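Local coordinates for protein NAD_Gly3P_dh, NAD-dependent glycerol-3-phosphate dehydrogenase (Streptosporangium roseum, PDB 5OCM) that reduces imines to amines, probably with NADPH as the hydride donor, and binds NADP+ in a Rossmann-type domain, at residues 21-24 against 28-31; 226-231 against 282-287; 244-249 against 257-262. All blocks are in the same frame, centred on the assembly; numbering follows the deposited sequence.

Contact 1: 21-24 against 28-31; sequences AFLK and ATTV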
ATOM      1  N   ALA A  21      23.045  -3.414 -15.487  1.00 14.24           N
ATOM      2  CA  ALA A  21      23.550  -2.890 -14.229  1.00 13.31           C
ATOM      3  C   ALA A  21      24.930  -3.414 -13.926  1.00 14.13           C
ATOM      4  O   ALA A  21      25.804  -2.663 -13.442  1.00 14.84           O
ATOM      5  CB  ALA A  21      22.588  -3.233 -13.092  1.00 13.85           C
ATOM      6  N   PHE A  22      25.180  -4.684 -14.216  1.00 13.28           N
ATOM      7  CA  PHE A  22      26.517  -5.225 -14.049  1.00 13.21           C
ATOM      8  C   PHE A  22      27.513  -4.491 -14.964  1.00 14.30           C
ATOM      9  O   PHE A  22      28.614  -4.152 -14.513  1.00 15.31           O
ATOM     10  CB  PHE A  22      26.579  -6.726 -14.292  1.00 13.85           C
ATOM     11  CG  PHE A  22      25.955  -7.561 -13.218  1.00 14.01           C
ATOM     12  CD1 PHE A  22      26.318  -7.435 -11.898  1.00 13.43           C
ATOM     13  CD2 PHE A  22      24.982  -8.558 -13.568  1.00 13.40           C
ATOM     14  CE1 PHE A  22      25.758  -8.260 -10.927  1.00 14.39           C
ATOM     15  CE2 PHE A  22      24.419  -9.351 -12.614  1.00 14.71           C
ATOM     16  CZ  PHE A  22      24.807  -9.209 -11.284  1.00 13.88           C
ATOM     17  N   LEU A  23      27.109  -4.206 -16.194  1.00 14.61           N
ATOM     18  CA  LEU A  23      27.964  -3.513 -17.145  1.00 14.98           C
ATOM     19  C   LEU A  23      28.236  -2.066 -16.714  1.00 15.33           C
ATOM     20  O   LEU A  23      29.391  -1.597 -16.793  1.00 16.98           O
ATOM     21  CB  LEU A  23      27.349  -3.524 -18.532  1.00 14.54           C
ATOM     22  CG  LEU A  23      27.331  -4.874 -19.250  1.00 15.29           C
ATOM     23  CD1 LEU A  23      26.363  -4.808 -20.406  1.00 16.07           C
ATOM     24  CD2 LEU A  23      28.757  -5.230 -19.719  1.00 15.95           C
ATOM     25  N   LYS A  24      27.205  -1.380 -16.225  1.00 16.66           N
ATOM     26  CA  LYS A  24      27.340   0.008 -15.722  1.00 18.03           C
ATOM     27  C   LYS A  24      28.340   0.147 -14.623  1.00 17.41           C
ATOM     28  O   LYS A  24      29.037   1.173 -14.515  1.00 17.40           O
ATOM     29  CB  LYS A  24      25.965   0.527 -15.270  1.00 21.31           C
ATOM     30  CG  LYS A  24      25.975   1.879 -14.555  1.00 24.10           C
ATOM     31  CD  LYS A  24      24.547   2.404 -14.269  1.00 26.78           C
ATOM     32  CE  LYS A  24      23.886   1.672 -13.108  1.00 28.07           C
ATOM     33  NZ  LYS A  24      24.643   1.737 -11.756  1.00 28.32           N
ATOM     34  N   ALA A  28      32.916  -7.187 -16.169  1.00 14.43           N
ATOM     35  CA  ALA A  28      32.898  -7.946 -17.405  1.00 15.57           C
ATOM     36  C   ALA A  28      31.743  -8.935 -17.360  1.00 15.77           C
ATOM     37  O   ALA A  28      31.677  -9.744 -16.424  1.00 15.93           O
ATOM     38  CB  ALA A  28      34.222  -8.661 -17.624  1.00 30.00           C
ATOM     39  N   THR A  29      30.877  -8.861 -18.346  1.00 13.40           N
ATOM     40  CA  THR A  29      29.604  -9.545 -18.313  1.00 13.72           C
ATOM     41  C   THR A  29      29.378 -10.361 -19.572  1.00 14.48           C
ATOM     42  O   THR A  29      29.424  -9.838 -20.693  1.00 14.61           O
ATOM     43  CB  THR A  29      28.442  -8.524 -18.121  1.00 14.62           C
ATOM     44  OG1 THR A  29      28.702  -7.749 -16.962  1.00 15.24           O
ATOM     45  CG2 THR A  29      27.160  -9.223 -17.964  1.00 14.77           C
ATOM     46  N   THR A  30      29.100 -11.651 -19.391  1.00 13.46           N
ATOM     47  CA  THR A  30      28.664 -12.541 -20.460  1.00 13.28           C
ATOM     48  C   THR A  30      27.149 -12.771 -20.334  1.00 13.19           C
ATOM     49  O   THR A  30      26.614 -12.927 -19.223  1.00 14.06           O
ATOM     50  CB  THR A  30      29.388 -13.884 -20.405  1.00 13.59           C
ATOM     51  OG1 THR A  30      30.800 -13.660 -20.639  1.00 12.71           O
ATOM     52  CG2 THR A  30      28.870 -14.865 -21.429  1.00 15.95           C
ATOM     53  N   VAL A  31      26.436 -12.726 -21.455  1.00 11.73           N
ATOM     54  CA  VAL A  31      25.020 -12.947 -21.491  1.00 12.44           C
ATOM     55  C   VAL A  31      24.581 -14.040 -22.453  1.00 12.34           C
ATOM     56  O   VAL A  31      25.251 -14.331 -23.428  1.00 15.09           O
ATOM     57  CB  VAL A  31      24.264 -11.639 -21.837  1.00 13.17           C
ATOM     58  CG1 VAL A  31      24.644 -10.522 -20.860  1.00 14.16           C
ATOM     59  CG2 VAL A  31      24.525 -11.210 -23.248  1.00 13.25           C
TER

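Contact 2: 226-231 against 282-287; sequences GAYPAL and MIEQFR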
ATOM      1  N   GLY A 226      -0.546 -10.728  20.000  1.00 13.55           N
ATOM      2  CA  GLY A 226      -1.902 -11.302  19.991  1.00 13.71           C
ATOM      3  C   GLY A 226      -2.868 -10.510  20.780  1.00 14.93           C
ATOM      4  O   GLY A 226      -3.759 -11.046  21.380  1.00 14.01           O
ATOM      5  N   ALA A 227      -2.690  -9.190  20.819  1.00 13.31           N
ATOM      6  CA  ALA A 227      -3.518  -8.287  21.606  1.00 13.65           C
ATOM      7  C   ALA A 227      -3.713  -7.029  20.762  1.00 16.75           C
ATOM      8  O   ALA A 227      -2.734  -6.437  20.317  1.00 14.21           O
ATOM      9  CB  ALA A 227      -2.846  -7.953  22.913  1.00 14.96           C
ATOM     10  N   TYR A 228      -4.980  -6.639  20.587  1.00 14.74           N
ATOM     11  CA  TYR A 228      -5.344  -5.701  19.559  1.00 14.90           C
ATOM     12  C   TYR A 228      -6.201  -4.550  20.080  1.00 15.93           C
ATOM     13  O   TYR A 228      -7.292  -4.326  19.565  1.00 15.97           O
ATOM     14  CB  TYR A 228      -6.121  -6.487  18.474  1.00 14.79           C
ATOM     15  CG  TYR A 228      -5.497  -7.824  18.114  1.00 14.58           C
ATOM     16  CD1 TYR A 228      -4.339  -7.881  17.379  1.00 14.19           C
ATOM     17  CD2 TYR A 228      -6.091  -9.011  18.471  1.00 12.69           C
ATOM     18  CE1 TYR A 228      -3.774  -9.128  17.018  1.00 14.60           C
ATOM     19  CE2 TYR A 228      -5.523 -10.240  18.144  1.00 15.36           C
ATOM     20  CZ  TYR A 228      -4.360 -10.282  17.436  1.00 15.12           C
ATOM     21  OH  TYR A 228      -3.768 -11.467  17.087  1.00 17.26           O
ATOM     22  N   PRO A 229      -5.691  -3.768  21.039  1.00 17.76           N
ATOM     23  CA  PRO A 229      -6.513  -2.631  21.500  1.00 17.87           C
ATOM     24  C   PRO A 229      -6.683  -1.586  20.394  1.00 19.36           C
ATOM     25  O   PRO A 229      -5.788  -1.361  19.624  1.00 17.42           O
ATOM     26  CB  PRO A 229      -5.705  -2.070  22.694  1.00 20.58           C
ATOM     27  CG  PRO A 229      -4.295  -2.377  22.334  1.00 19.53           C
ATOM     28  CD  PRO A 229      -4.395  -3.796  21.704  1.00 17.29           C
ATOM     29  N   ALA A 230      -7.841  -0.942  20.371  1.00 19.43           N
ATOM     30  CA  ALA A 230      -8.155   0.087  19.388  1.00 19.76           C
ATOM     31  C   ALA A 230      -7.603   1.417  19.842  1.00 21.18           C
ATOM     32  O   ALA A 230      -8.321   2.225  20.399  1.00 22.87           O
ATOM     33  CB  ALA A 230      -9.650   0.147  19.164  1.00 18.71           C
ATOM     34  N   LEU A 231      -6.307   1.614  19.644  1.00 18.97           N
ATOM     35  CA  LEU A 231      -5.643   2.831  20.054  1.00 22.50           C
ATOM     36  C   LEU A 231      -5.949   4.008  19.123  1.00 21.36           C
ATOM     37  O   LEU A 231      -5.888   5.136  19.519  1.00 20.12           O
ATOM     38  CB  LEU A 231      -4.158   2.657  20.191  1.00 25.43           C
ATOM     39  CG  LEU A 231      -3.852   1.588  21.296  1.00 29.15           C
ATOM     40  CD1 LEU A 231      -2.365   1.222  21.272  1.00 33.05           C
ATOM     41  CD2 LEU A 231      -4.286   2.032  22.689  1.00 35.43           C
ATOM     42  N   MET A 282      -7.716  -8.231  12.595  1.00 14.33           N
ATOM     43  CA  MET A 282      -7.978  -8.855  11.301  1.00 14.42           C
ATOM     44  C   MET A 282      -6.975  -9.924  10.924  1.00 14.60           C
ATOM     45  O   MET A 282      -7.294 -10.773  10.075  1.00 13.23           O
ATOM     46  CB  MET A 282      -8.031  -7.797  10.203  1.00 16.11           C
ATOM     47  CG  MET A 282      -9.270  -6.930  10.303  1.00 18.05           C
ATOM     48  SD  MET A 282     -10.818  -7.820  10.047  1.00 18.49           S
ATOM     49  CE  MET A 282     -10.543  -8.543   8.463  1.00 22.64           C
ATOM     50  N   ILE A 283      -5.792  -9.954  11.554  1.00 13.10           N
ATOM     51  CA  ILE A 283      -4.860 -11.019  11.297  1.00 13.49           C
ATOM     52  C   ILE A 283      -5.524 -12.391  11.436  1.00 14.24           C
ATOM     53  O   ILE A 283      -5.172 -13.337  10.691  1.00 15.00           O
ATOM     54  CB  ILE A 283      -3.626 -10.955  12.278  1.00 13.69           C
ATOM     55  CG1 ILE A 283      -2.558 -11.966  11.926  1.00 15.34           C
ATOM     56  CG2 ILE A 283      -4.005 -11.132  13.746  1.00 14.60           C
ATOM     57  CD1 ILE A 283      -1.890 -11.642  10.613  1.00 13.62           C
ATOM     58  N   GLU A 284      -6.482 -12.515  12.373  1.00 15.77           N
ATOM     59  CA  GLU A 284      -7.128 -13.811  12.614  1.00 18.56           C
ATOM     60  C   GLU A 284      -7.922 -14.292  11.382  1.00 16.88           C
ATOM     61  O   GLU A 284      -8.082 -15.482  11.191  1.00 18.14           O
ATOM     62  CB  GLU A 284      -8.034 -13.766  13.851  1.00 21.20           C
ATOM     63  CG  GLU A 284      -7.274 -13.409  15.126  1.00 27.42           C
ATOM     64  CD  GLU A 284      -8.050 -13.501  16.410  1.00 28.97           C
ATOM     65  OE1 GLU A 284      -9.261 -13.615  16.341  1.00 29.79           O
ATOM     66  OE2 GLU A 284      -7.410 -13.473  17.475  1.00 29.55           O
ATOM     67  N   GLN A 285      -8.364 -13.371  10.519  1.00 15.05           N
ATOM     68  CA  GLN A 285      -9.060 -13.768   9.295  1.00 15.96           C
ATOM     69  C   GLN A 285      -8.144 -14.286   8.190  1.00 18.50           C
ATOM     70  O   GLN A 285      -8.616 -14.885   7.239  1.00 17.86           O
ATOM     71  CB  GLN A 285      -9.914 -12.622   8.777  1.00 17.29           C
ATOM     72  CG  GLN A 285     -10.890 -12.102   9.835  1.00 17.43           C
ATOM     73  CD  GLN A 285     -11.705 -13.243  10.438  1.00 18.79           C
ATOM     74  OE1 GLN A 285     -12.098 -14.200   9.729  1.00 20.97           O
ATOM     75  NE2 GLN A 285     -11.924 -13.184  11.739  1.00 19.42           N
ATOM     76  N   PHE A 286      -6.831 -14.076   8.315  1.00 17.69           N
ATOM     77  CA  PHE A 286      -5.864 -14.517   7.306  1.00 17.99           C
ATOM     78  C   PHE A 286      -5.120 -15.779   7.641  1.00 17.93           C
ATOM     79  O   PHE A 286      -4.546 -16.389   6.723  1.00 18.45           O
ATOM     80  CB  PHE A 286      -4.941 -13.377   6.930  1.00 16.94           C
ATOM     81  CG  PHE A 286      -5.670 -12.179   6.392  1.00 16.15           C
ATOM     82  CD1 PHE A 286      -6.265 -12.206   5.136  1.00 18.04           C
ATOM     83  CD2 PHE A 286      -5.831 -11.054   7.151  1.00 16.58           C
ATOM     84  CE1 PHE A 286      -6.960 -11.107   4.662  1.00 16.29           C
ATOM     85  CE2 PHE A 286      -6.518  -9.954   6.682  1.00 15.00           C
ATOM     86  CZ  PHE A 286      -7.133  -9.992   5.442  1.00 16.05           C
ATOM     87  N   ARG A 287      -5.247 -16.256   8.867  1.00 17.79           N
ATOM     88  CA  ARG A 287      -4.532 -17.419   9.351  1.00 20.47           C
ATOM     89  C   ARG A 287      -5.037 -18.752   8.820  1.00 24.56           C
ATOM     90  O   ARG A 287      -4.242 -19.748   8.786  1.00 23.82           O
ATOM     91  CB  ARG A 287      -4.593 -17.504  10.862  1.00 23.05           C
ATOM     92  CG  ARG A 287      -3.914 -16.312  11.550  1.00 26.50           C
ATOM     93  CD  ARG A 287      -2.724 -16.634  12.359  1.00 24.87           C
ATOM     94  NE  ARG A 287      -2.231 -15.551  13.178  1.00 23.57           N
ATOM     95  CZ  ARG A 287      -0.967 -15.080  13.196  1.00 26.08           C
ATOM     96  NH1 ARG A 287      -0.051 -15.373  12.235  1.00 24.37           N
ATOM     97  NH2 ARG A 287      -0.662 -14.183  14.125  1.00 25.08           N
TER
HETATM   98  O   HOH W   1      -1.479 -12.584  16.399  1.00 18.84           O
HETATM   99  O   HOH W   2      -4.900 -13.555  17.536  1.00 28.16           O

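Contact 3: 244-249 against 257-262; sequences HLIHES and ELPRLV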
ATOM      1  N   HIS A 244     -19.199   3.628   3.381  1.00 15.50           N
ATOM      2  CA  HIS A 244     -19.183   4.878   2.619  1.00 15.86           C
ATOM      3  C   HIS A 244     -18.513   4.641   1.252  1.00 18.10           C
ATOM      4  O   HIS A 244     -18.983   5.147   0.233  1.00 17.87           O
ATOM      5  CB  HIS A 244     -18.470   6.012   3.362  1.00 17.57           C
ATOM      6  CG  HIS A 244     -19.109   6.361   4.656  1.00 19.54           C
ATOM      7  ND1 HIS A 244     -18.409   6.810   5.752  1.00 19.79           N
ATOM      8  CD2 HIS A 244     -20.407   6.325   5.026  1.00 19.00           C
ATOM      9  CE1 HIS A 244     -19.259   7.030   6.751  1.00 19.14           C
ATOM     10  NE2 HIS A 244     -20.474   6.756   6.329  1.00 21.02           N
ATOM     11  N   LEU A 245     -17.392   3.893   1.251  1.00 15.22           N
ATOM     12  CA  LEU A 245     -16.707   3.612  -0.024  1.00 16.30           C
ATOM     13  C   LEU A 245     -17.586   2.793  -0.967  1.00 16.01           C
ATOM     14  O   LEU A 245     -17.656   3.092  -2.147  1.00 15.86           O
ATOM     15  CB  LEU A 245     -15.348   2.915   0.227  1.00 16.49           C
ATOM     16  CG  LEU A 245     -14.585   2.439  -1.006  1.00 15.56           C
ATOM     17  CD1 LEU A 245     -14.339   3.573  -1.997  1.00 16.16           C
ATOM     18  CD2 LEU A 245     -13.284   1.798  -0.549  1.00 16.70           C
ATOM     19  N   ILE A 246     -18.271   1.787  -0.434  1.00 15.97           N
ATOM     20  CA  ILE A 246     -19.197   0.992  -1.250  1.00 17.07           C
ATOM     21  C   ILE A 246     -20.294   1.887  -1.818  1.00 16.25           C
ATOM     22  O   ILE A 246     -20.548   1.853  -3.036  1.00 18.53           O
ATOM     23  CB  ILE A 246     -19.788  -0.171  -0.439  1.00 17.51           C
ATOM     24  CG1 ILE A 246     -18.665  -1.186  -0.172  1.00 17.01           C
ATOM     25  CG2 ILE A 246     -20.907  -0.837  -1.244  1.00 20.64           C
ATOM     26  CD1 ILE A 246     -19.018  -2.281   0.821  1.00 18.13           C
ATOM     27  N   HIS A 247     -20.904   2.704  -0.980  1.00 16.45           N
ATOM     28  CA  HIS A 247     -22.015   3.577  -1.427  1.00 19.36           C
ATOM     29  C   HIS A 247     -21.559   4.601  -2.447  1.00 17.80           C
ATOM     30  O   HIS A 247     -22.265   4.846  -3.456  1.00 16.56           O
ATOM     31  CB  HIS A 247     -22.762   4.197  -0.232  1.00 21.97           C
ATOM     32  CG  HIS A 247     -23.565   3.131   0.492  1.00 28.61           C
ATOM     33  ND1 HIS A 247     -23.590   2.864   1.874  1.00 36.53           N
ATOM     34  CD2 HIS A 247     -24.483   2.288  -0.067  1.00 31.34           C
ATOM     35  CE1 HIS A 247     -24.326   1.782   2.070  1.00 30.57           C
ATOM     36  NE2 HIS A 247     -24.961   1.474   0.944  1.00 31.76           N
ATOM     37  N   GLU A 248     -20.412   5.206  -2.189  1.00 17.14           N
ATOM     38  CA  GLU A 248     -19.839   6.153  -3.145  1.00 17.43           C
ATOM     39  C   GLU A 248     -19.529   5.497  -4.492  1.00 17.49           C
ATOM     40  O   GLU A 248     -19.828   6.077  -5.569  1.00 19.67           O
ATOM     41  CB  GLU A 248     -18.579   6.826  -2.539  1.00 17.19           C
ATOM     42  CG  GLU A 248     -18.152   8.087  -3.286  1.00 20.58           C
ATOM     43  CD  GLU A 248     -19.125   9.282  -3.000  1.00 25.20           C
ATOM     44  OE1 GLU A 248     -19.650   9.399  -1.889  1.00 28.29           O
ATOM     45  OE2 GLU A 248     -19.391  10.078  -3.964  1.00 26.64           O
ATOM     46  N   SER A 249     -18.979   4.286  -4.454  1.00 17.52           N
ATOM     47  CA  SER A 249     -18.665   3.576  -5.677  1.00 17.70           C
ATOM     48  C   SER A 249     -19.934   3.217  -6.459  1.00 19.09           C
ATOM     49  O   SER A 249     -19.965   3.347  -7.676  1.00 19.31           O
ATOM     50  CB  SER A 249     -17.890   2.315  -5.357  1.00 17.15           C
ATOM     51  OG  SER A 249     -16.652   2.663  -4.772  1.00 21.41           O
ATOM     52  N   GLU A 257     -16.028  -4.672  -6.230  1.00 17.02           N
ATOM     53  CA  GLU A 257     -15.498  -5.950  -5.727  1.00 18.32           C
ATOM     54  C   GLU A 257     -14.457  -5.813  -4.622  1.00 16.76           C
ATOM     55  O   GLU A 257     -14.465  -6.627  -3.678  1.00 15.36           O
ATOM     56  CB  GLU A 257     -14.934  -6.776  -6.858  1.00 22.21           C
ATOM     57  CG  GLU A 257     -16.092  -7.284  -7.700  1.00 26.95           C
ATOM     58  CD  GLU A 257     -15.721  -7.999  -8.928  1.00 37.15           C
ATOM     59  OE1 GLU A 257     -15.503  -7.349  -9.986  1.00 42.30           O
ATOM     60  OE2 GLU A 257     -15.728  -9.230  -8.803  1.00 42.16           O
ATOM     61  N   LEU A 258     -13.565  -4.818  -4.745  1.00 16.22           N
ATOM     62  CA  LEU A 258     -12.566  -4.644  -3.667  1.00 15.92           C
ATOM     63  C   LEU A 258     -13.148  -4.311  -2.300  1.00 15.87           C
ATOM     64  O   LEU A 258     -12.889  -5.049  -1.332  1.00 14.55           O
ATOM     65  CB  LEU A 258     -11.479  -3.634  -4.072  1.00 16.43           C
ATOM     66  CG  LEU A 258     -10.614  -3.987  -5.273  1.00 17.46           C
ATOM     67  CD1 LEU A 258      -9.673  -2.813  -5.444  1.00 18.46           C
ATOM     68  CD2 LEU A 258      -9.841  -5.313  -5.145  1.00 18.92           C
ATOM     69  N   PRO A 259     -13.937  -3.216  -2.177  1.00 13.74           N
ATOM     70  CA  PRO A 259     -14.433  -2.928  -0.854  1.00 16.00           C
ATOM     71  C   PRO A 259     -15.469  -3.959  -0.386  1.00 15.65           C
ATOM     72  O   PRO A 259     -15.622  -4.124   0.803  1.00 17.29           O
ATOM     73  CB  PRO A 259     -15.068  -1.523  -0.984  1.00 16.53           C
ATOM     74  CG  PRO A 259     -15.367  -1.412  -2.426  1.00 15.08           C
ATOM     75  CD  PRO A 259     -14.260  -2.154  -3.120  1.00 17.55           C
ATOM     76  N   ARG A 260     -16.168  -4.639  -1.283  1.00 16.71           N
ATOM     77  CA  ARG A 260     -17.034  -5.730  -0.858  1.00 16.92           C
ATOM     78  C   ARG A 260     -16.275  -6.872  -0.188  1.00 16.12           C
ATOM     79  O   ARG A 260     -16.744  -7.386   0.824  1.00 15.37           O
ATOM     80  CB  ARG A 260     -17.926  -6.280  -1.963  1.00 17.83           C
ATOM     81  CG  ARG A 260     -19.066  -5.243  -2.172  1.00 20.99           C
ATOM     82  CD  ARG A 260     -20.221  -5.668  -3.083  1.00 25.70           C
ATOM     83  NE  ARG A 260     -19.834  -5.782  -4.490  1.00 29.97           N
ATOM     84  CZ  ARG A 260     -19.493  -6.894  -5.144  1.00 30.04           C
ATOM     85  NH1 ARG A 260     -19.209  -6.807  -6.421  1.00 30.05           N
ATOM     86  NH2 ARG A 260     -19.483  -8.128  -4.569  1.00 35.59           N
ATOM     87  N   LEU A 261     -15.096  -7.215  -0.710  1.00 15.41           N
ATOM     88  CA  LEU A 261     -14.268  -8.234  -0.029  1.00 15.09           C
ATOM     89  C   LEU A 261     -13.738  -7.708   1.309  1.00 14.79           C
ATOM     90  O   LEU A 261     -13.705  -8.448   2.303  1.00 14.51           O
ATOM     91  CB  LEU A 261     -13.134  -8.775  -0.908  1.00 17.05           C
ATOM     92  CG  LEU A 261     -12.247  -9.852  -0.267  1.00 15.30           C
ATOM     93  CD1 LEU A 261     -13.061 -11.071   0.231  1.00 16.22           C
ATOM     94  CD2 LEU A 261     -11.162 -10.311  -1.205  1.00 16.48           C
ATOM     95  N   VAL A 262     -13.365  -6.424   1.353  1.00 15.74           N
ATOM     96  CA  VAL A 262     -12.920  -5.783   2.614  1.00 15.87           C
ATOM     97  C   VAL A 262     -14.045  -5.926   3.658  1.00 15.88           C
ATOM     98  O   VAL A 262     -13.784  -6.315   4.819  1.00 15.13           O
ATOM     99  CB  VAL A 262     -12.529  -4.307   2.396  1.00 15.19           C
ATOM    100  CG1 VAL A 262     -12.302  -3.569   3.715  1.00 16.16           C
ATOM    101  CG2 VAL A 262     -11.297  -4.209   1.465  1.00 13.70           C
TER

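Contact 1: 21-24 against 28-31
T29 stands between F22 and L23, and its side chain makes both contacts. The bond from CA to CB of T29 is directed from strand 29-32 toward helix 13-24. L23 comes across it at a slant. The branch that touches is CD2, which lies 3.7 Å from T29 CB, while L23 CG stays slightly farther back, 3.9 Å from T29 OG1. The bond from CA to CB of L23 does not aim at the strand; the far end of the side chain bends over to it. F22 takes part differently. Its CB packs on the hydroxyl, with F22 CB 3.6 Å from T29 OG1, and then the ring turns away from the strand segment. The ring is spent on V6 and V8 of strand 6-9 and on the loop residues S151 and L152. In T29, OG1 sits beside the backbone N (chi1 -55°), and from there it bonds back to the carbonyl O of H27. The methyl CG2 is anti to the N. The backbone of T29 pairs with V48, so the strand is held in the sheet while its side chain meets the helix. The segments belong to the beta-alpha-beta unit of strand 6-9, helix 13-24 and strand 29-32, the first crossover of the NADP-binding Rossmann domain. T29 is about 8 Å from L11, which binds NADP+, measured between side chains. Across the interface the chemistry is purely van der Waals. The hydroxyl presents itself to carbon atoms on the helix side, and its polarity is met by the H27 carbonyl in the connecting turn.

Contact 2: 226-231 against 282-287
Y228 meets I283 and E284 across a wide backbone gap: an irregular loop faces a short, weakly bonded helix, and the nearest CA atoms, those of Y228 and M282, are 9.2 Å apart. The tyrosine spans this gap. Its OH reaches the branch methyl CG2 of I283, 3.4 Å away, and CG2 also lies 3.8 Å from Y228 CZ. The two side chains meet at about a right angle. E284 comes in extended beyond CG, and its OE2 lies 3.8 Å from Y228 CE2. The carboxylate plane stands almost perpendicular to the ring, at 89°. Its other oxygen, OE1, bonds Q274. One water links Y228 OH (2.6 Å) to R287 NH2, from which it accepts. A second water joins Y228 OH to E284 OE2, but both bonds refine too short for their lengths to be trusted. Both waters lie in the ring plane at its edge. One ring face carries G226 C. The guanidinium of R287 has I283 CG1 on one face. I283 also packs on A189 of the second subunit. The arrangement belongs to the helical C-terminal domain: the loop after helix 198-225 is packed against the C-terminal helix 283-286 at the dimer interface.

Contact 3: 244-249 against 257-262
I246 and L245 close on P259 in an antiparallel helical hairpin, made by helix 235-252 and helix 257-271. The segment axes make 156° between their N-to-C directions and come within 9.3 Å. I246 carries much of the contact. Its CB stands back, 4.9 Å from P259 CB. CG1 lies beside the backbone N (chi1 -69°), which brings it to 3.7 Å from P259 CB. CD1, at the tip, goes past the proline ring to the backbone, 3.9 Å from P259 O. There it also borders the CG of R260, whose NE bonds T256 OG1. L245 meets the proline at about a right angle, with its CD2 3.8 Å from P259 CB, so both helix residues grip one ring carbon. With an alanine here in place of I246, CG1 and CD1 would be missing, and a gap would probably open beside P259, leaving L245 to hold the ring from this helix. P259 lies in the first turn of its helix, where a proline costs no helical N-H bond. The carbonyl O of L245 takes two donors, S249 N and S249 OG. They come from opposite faces of its plane, and S249 OG is 2.8 Å from L245 O.

In the fold
Contact 1 comes first along the chain and lies in the Rossmann domain, on the sheet and its first helix. Contacts 2 and 3 both lie in the helical C-terminal domain, on the other side of the chain's centre. Contact 1 is about 47 Å from contact 2 and about 48 Å from contact 3, between centres. Contacts 2 and 3 are closer, with centres about 21 Å apart and nearest atoms about 5 Å apart, but they do not touch. Contact 3, at 244-262, falls inside the loop closed by contact 2, between 231 and 282; helix 283-286 is the next helix after 257-271. Both touch the second subunit. Contact 1 thus belongs to the cofactor domain, and the other two to the dimerising helical part.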